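Protein-glutamine gamma-glutamyltransferase 2 (Pagrus major, PDB 1G0D) probably catalyses the calcium-dependent joining of peptide-bound glutamines to lysines and other primary amines, cross-linking or aminating proteins. Local coordinates at residues Leu518-Val530 with Glu540-Ser554. Sequence-based numbering, arbitrary orientation.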
# COMPACT_ATOMS: atom_id res chain seq x y z
N LEU A 518 -8.77 -10.99 -15.06
CA LEU A 518 -8.24 -11.68 -16.22
C LEU A 518 -8.96 -13.01 -16.27
O LEU A 518 -8.71 -13.88 -15.45
CB LEU A 518 -6.75 -11.93 -16.05
CG LEU A 518 -5.71 -11.43 -17.04
CD1 LEU A 518 -6.15 -10.17 -17.69
CD2 LEU A 518 -4.43 -11.20 -16.31
N ARG A 519 -9.85 -13.15 -17.24
CA ARG A 519 -10.62 -14.37 -17.46
C ARG A 519 -9.67 -15.55 -17.69
O ARG A 519 -8.70 -15.44 -18.45
CB ARG A 519 -11.53 -14.16 -18.65
CG ARG A 519 -12.68 -15.13 -18.72
CD ARG A 519 -13.37 -15.08 -20.10
NE ARG A 519 -12.48 -15.43 -21.22
CZ ARG A 519 -12.26 -14.64 -22.28
NH1 ARG A 519 -12.87 -13.46 -22.39
NH2 ARG A 519 -11.42 -15.05 -23.24
N ARG A 520 -9.95 -16.68 -17.03
CA ARG A 520 -9.10 -17.85 -17.16
C ARG A 520 -9.80 -19.09 -17.69
O ARG A 520 -9.92 -19.27 -18.90
CB ARG A 520 -8.44 -18.15 -15.83
CG ARG A 520 -7.14 -17.39 -15.68
CD ARG A 520 -6.56 -17.45 -14.31
NE ARG A 520 -5.97 -18.74 -14.02
CZ ARG A 520 -4.72 -19.05 -14.32
NH1 ARG A 520 -4.23 -20.24 -14.03
NH2 ARG A 520 -3.96 -18.15 -14.95
N GLY A 521 -10.28 -19.94 -16.79
CA GLY A 521 -10.97 -21.14 -17.26
C GLY A 521 -12.48 -21.26 -17.04
O GLY A 521 -12.94 -21.37 -15.89
N GLU A 522 -13.25 -21.26 -18.14
CA GLU A 522 -14.71 -21.38 -18.07
C GLU A 522 -15.07 -22.79 -17.58
O GLU A 522 -15.37 -23.68 -18.38
CB GLU A 522 -15.31 -21.12 -19.46
CG GLU A 522 -16.71 -21.68 -19.70
CD GLU A 522 -17.82 -20.84 -19.08
OE1 GLU A 522 -17.95 -19.63 -19.43
OE2 GLU A 522 -18.56 -21.39 -18.24
N CYS A 523 -15.06 -23.00 -16.26
CA CYS A 523 -15.35 -24.32 -15.72
C CYS A 523 -16.82 -24.76 -15.62
O CYS A 523 -17.17 -25.52 -14.71
CB CYS A 523 -14.67 -24.54 -14.37
SG CYS A 523 -14.68 -23.15 -13.29
N GLN A 524 -17.66 -24.25 -16.54
CA GLN A 524 -19.07 -24.63 -16.69
C GLN A 524 -20.12 -23.57 -16.85
O GLN A 524 -20.15 -22.57 -16.15
CB GLN A 524 -19.52 -25.60 -15.60
CG GLN A 524 -20.19 -25.01 -14.41
CD GLN A 524 -20.46 -26.08 -13.38
OE1 GLN A 524 -21.61 -26.34 -13.03
NE2 GLN A 524 -19.39 -26.73 -12.90
N ARG A 525 -21.01 -23.84 -17.80
CA ARG A 525 -22.12 -22.97 -18.19
C ARG A 525 -23.43 -23.78 -18.15
O ARG A 525 -23.40 -25.00 -18.01
CB ARG A 525 -21.81 -22.45 -19.58
CG ARG A 525 -22.84 -21.60 -20.21
CD ARG A 525 -22.52 -21.50 -21.68
NE ARG A 525 -21.39 -20.62 -21.93
CZ ARG A 525 -21.51 -19.40 -22.42
NH1 ARG A 525 -20.43 -18.66 -22.61
NH2 ARG A 525 -22.72 -18.91 -22.71
N LYS A 526 -24.59 -23.13 -18.28
CA LYS A 526 -25.86 -23.85 -18.21
C LYS A 526 -27.03 -22.90 -18.40
O LYS A 526 -27.07 -21.85 -17.78
CB LYS A 526 -25.95 -24.51 -16.83
CG LYS A 526 -27.24 -25.22 -16.44
CD LYS A 526 -27.10 -25.67 -14.97
CE LYS A 526 -28.30 -26.45 -14.43
NZ LYS A 526 -28.72 -25.92 -13.08
N THR A 527 -27.96 -23.24 -19.28
CA THR A 527 -29.12 -22.39 -19.50
C THR A 527 -30.38 -23.15 -19.17
O THR A 527 -30.56 -24.28 -19.60
CB THR A 527 -29.22 -21.90 -20.93
OG1 THR A 527 -28.27 -20.84 -21.11
CG2 THR A 527 -30.60 -21.35 -21.20
N ILE A 528 -31.27 -22.53 -18.41
CA ILE A 528 -32.50 -23.16 -18.01
C ILE A 528 -33.66 -22.31 -18.42
O ILE A 528 -33.50 -21.12 -18.67
CB ILE A 528 -32.55 -23.34 -16.47
CG1 ILE A 528 -32.77 -24.81 -16.14
CG2 ILE A 528 -33.67 -22.49 -15.85
CD1 ILE A 528 -31.68 -25.73 -16.66
N SER A 529 -34.82 -22.93 -18.51
CA SER A 529 -36.03 -22.20 -18.83
C SER A 529 -36.76 -22.17 -17.51
O SER A 529 -36.89 -23.19 -16.81
CB SER A 529 -36.85 -22.89 -19.90
OG SER A 529 -36.62 -22.27 -21.15
N VAL A 530 -37.24 -20.99 -17.16
CA VAL A 530 -37.86 -20.82 -15.88
C VAL A 530 -39.23 -20.15 -15.93
O VAL A 530 -39.50 -19.31 -16.81
CB VAL A 530 -36.85 -20.00 -15.00
CG1 VAL A 530 -37.41 -18.67 -14.56
CG2 VAL A 530 -36.41 -20.82 -13.84
N GLU A 540 -32.10 -22.08 -8.42
CA GLU A 540 -31.37 -23.06 -9.21
C GLU A 540 -29.99 -23.18 -8.61
O GLU A 540 -29.44 -22.22 -8.07
CB GLU A 540 -31.24 -22.61 -10.67
CG GLU A 540 -32.31 -23.19 -11.57
CD GLU A 540 -31.93 -24.53 -12.14
OE1 GLU A 540 -32.26 -25.55 -11.50
OE2 GLU A 540 -31.30 -24.57 -13.22
N VAL A 541 -29.42 -24.37 -8.70
CA VAL A 541 -28.10 -24.64 -8.16
C VAL A 541 -27.07 -25.02 -9.23
O VAL A 541 -27.37 -25.63 -10.26
CB VAL A 541 -28.18 -25.78 -7.12
CG1 VAL A 541 -26.79 -26.19 -6.69
CG2 VAL A 541 -29.00 -25.33 -5.93
N MET A 542 -25.83 -24.62 -8.98
CA MET A 542 -24.74 -24.94 -9.87
C MET A 542 -23.69 -25.55 -9.00
O MET A 542 -23.22 -24.91 -8.07
CB MET A 542 -24.21 -23.67 -10.53
CG MET A 542 -22.98 -23.87 -11.40
SD MET A 542 -22.63 -22.38 -12.38
CE MET A 542 -23.99 -21.28 -11.82
N ARG A 543 -23.33 -26.79 -9.26
CA ARG A 543 -22.33 -27.42 -8.43
C ARG A 543 -20.98 -27.39 -9.07
O ARG A 543 -20.77 -28.00 -10.11
CB ARG A 543 -22.70 -28.87 -8.13
CG ARG A 543 -21.67 -29.59 -7.29
CD ARG A 543 -22.31 -30.70 -6.48
NE ARG A 543 -21.34 -31.33 -5.58
CZ ARG A 543 -21.23 -31.05 -4.28
NH1 ARG A 543 -22.03 -30.14 -3.72
NH2 ARG A 543 -20.33 -31.68 -3.54
N LEU A 544 -20.07 -26.66 -8.43
CA LEU A 544 -18.70 -26.54 -8.89
C LEU A 544 -17.91 -27.62 -8.13
O LEU A 544 -18.16 -27.85 -6.95
CB LEU A 544 -18.18 -25.14 -8.57
CG LEU A 544 -18.53 -23.99 -9.52
CD1 LEU A 544 -18.37 -24.41 -10.96
CD2 LEU A 544 -19.93 -23.57 -9.27
N HIS A 545 -16.97 -28.28 -8.83
CA HIS A 545 -16.16 -29.38 -8.25
C HIS A 545 -14.67 -29.13 -8.29
O HIS A 545 -14.14 -28.57 -9.24
CB HIS A 545 -16.39 -30.68 -9.00
CG HIS A 545 -17.82 -31.10 -9.02
ND1 HIS A 545 -18.71 -30.66 -9.98
CD2 HIS A 545 -18.51 -31.94 -8.22
CE1 HIS A 545 -19.89 -31.20 -9.77
NE2 HIS A 545 -19.80 -31.99 -8.71
N TYR A 546 -13.99 -29.61 -7.27
CA TYR A 546 -12.57 -29.39 -7.18
C TYR A 546 -11.78 -29.78 -8.39
O TYR A 546 -11.08 -28.95 -8.95
CB TYR A 546 -11.99 -30.09 -5.97
CG TYR A 546 -10.51 -29.89 -5.87
CD1 TYR A 546 -9.97 -28.61 -5.70
CD2 TYR A 546 -9.64 -30.97 -5.93
CE1 TYR A 546 -8.60 -28.42 -5.60
CE2 TYR A 546 -8.24 -30.78 -5.84
CZ TYR A 546 -7.74 -29.50 -5.67
OH TYR A 546 -6.38 -29.30 -5.61
N ASP A 547 -11.88 -31.04 -8.80
CA ASP A 547 -11.09 -31.53 -9.94
C ASP A 547 -11.38 -30.80 -11.23
O ASP A 547 -10.64 -30.95 -12.20
CB ASP A 547 -11.30 -33.02 -10.13
CG ASP A 547 -12.61 -33.50 -9.54
OD1 ASP A 547 -13.55 -33.79 -10.32
OD2 ASP A 547 -12.69 -33.58 -8.29
N ASP A 548 -12.45 -30.02 -11.24
CA ASP A 548 -12.80 -29.24 -12.41
C ASP A 548 -12.11 -27.88 -12.26
O ASP A 548 -11.33 -27.47 -13.12
CB ASP A 548 -14.32 -29.00 -12.48
CG ASP A 548 -15.11 -30.21 -13.00
OD1 ASP A 548 -14.52 -31.08 -13.69
OD2 ASP A 548 -16.33 -30.28 -12.71
N TYR A 549 -12.39 -27.18 -11.17
CA TYR A 549 -11.79 -25.86 -10.99
C TYR A 549 -10.34 -25.78 -10.60
O TYR A 549 -9.81 -24.69 -10.63
CB TYR A 549 -12.63 -24.93 -10.07
CG TYR A 549 -12.64 -25.23 -8.58
CD1 TYR A 549 -11.47 -25.24 -7.82
CD2 TYR A 549 -13.84 -25.58 -7.95
CE1 TYR A 549 -11.48 -25.59 -6.49
CE2 TYR A 549 -13.86 -25.95 -6.62
CZ TYR A 549 -12.68 -25.96 -5.89
OH TYR A 549 -12.71 -26.41 -4.58
N VAL A 550 -9.68 -26.88 -10.24
CA VAL A 550 -8.25 -26.76 -9.92
C VAL A 550 -7.54 -26.40 -11.19
O VAL A 550 -6.50 -25.75 -11.20
CB VAL A 550 -7.58 -28.05 -9.51
CG1 VAL A 550 -6.85 -27.85 -8.22
CG2 VAL A 550 -8.57 -29.16 -9.47
N ARG A 551 -8.11 -26.87 -12.29
CA ARG A 551 -7.57 -26.66 -13.61
C ARG A 551 -7.47 -25.19 -14.05
O ARG A 551 -6.51 -24.80 -14.70
CB ARG A 551 -8.41 -27.47 -14.63
CG ARG A 551 -7.84 -28.85 -14.99
CD ARG A 551 -8.78 -29.98 -14.59
NE ARG A 551 -9.92 -30.08 -15.50
CZ ARG A 551 -10.85 -31.04 -15.45
NH1 ARG A 551 -10.77 -32.00 -14.53
NH2 ARG A 551 -11.87 -31.03 -16.30
N CYS A 552 -8.44 -24.36 -13.65
CA CYS A 552 -8.49 -22.97 -14.11
C CYS A 552 -8.20 -21.85 -13.12
O CYS A 552 -7.80 -20.76 -13.48
CB CYS A 552 -9.87 -22.73 -14.75
SG CYS A 552 -10.80 -24.24 -15.34
N VAL A 553 -8.42 -22.15 -11.85
CA VAL A 553 -8.24 -21.20 -10.78
C VAL A 553 -6.75 -20.92 -10.53
O VAL A 553 -5.92 -21.75 -10.86
CB VAL A 553 -9.00 -21.75 -9.57
CG1 VAL A 553 -8.13 -21.91 -8.39
CG2 VAL A 553 -10.20 -20.91 -9.32
N SER A 554 -6.44 -19.73 -9.99
CA SER A 554 -5.07 -19.23 -9.67
C SER A 554 -4.77 -19.19 -8.16
O SER A 554 -5.56 -19.69 -7.34
CB SER A 554 -4.91 -17.79 -10.19
OG SER A 554 -4.03 -17.70 -11.28
O HOH W 1 -4.30 -22.96 -13.12
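Strands 525-530 and 540-544 run nearly antiparallel, at 164°, with axes 9.4 Å apart. No strand ladder joins them: 525-530 pairs with strand 502-513, while 540-544 pairs with strand 488-496. They are successive edge strands of different sheets in the first C-terminal beta-barrel of a transglutaminase. Lys526 reaches across with CG anti to the backbone N (chi1 174°). Its NZ donates to Val541 O at 3.1 Å and forms a salt bridge with Glu540 OE2 at 2.9 Å, approaching from above the carboxylate plane. Ile528 CG1 packs against the same oxygen. Gln524 and Met542 slide past each other in opposite directions, Gln524 OE1 meeting Met542 CG. Gln524 NE2 touches Leu544 CD1 and donates to Cys523 O at 3.1 Å, but only weakly to Arg543 O. Cys523 CB meets Cys552 SG at 4.0 Å. Arg520 NE donates to Cys552 O at 2.8 Å (N-H...O 155°). Ser554 OG sits over one guanidinium face, 3.4 Å from Arg520 CZ. A water accepts weakly from Arg520 NH1 and donates to Arg551 O and Val553 O. Salt bridges from Arg520 NH2 to Glu237 and NH1 to Glu238 tie this loop to an earlier part of the chain. With an alanine in place of Arg520, both glutamates would probably lose this cationic partner and Cys552 O this donor.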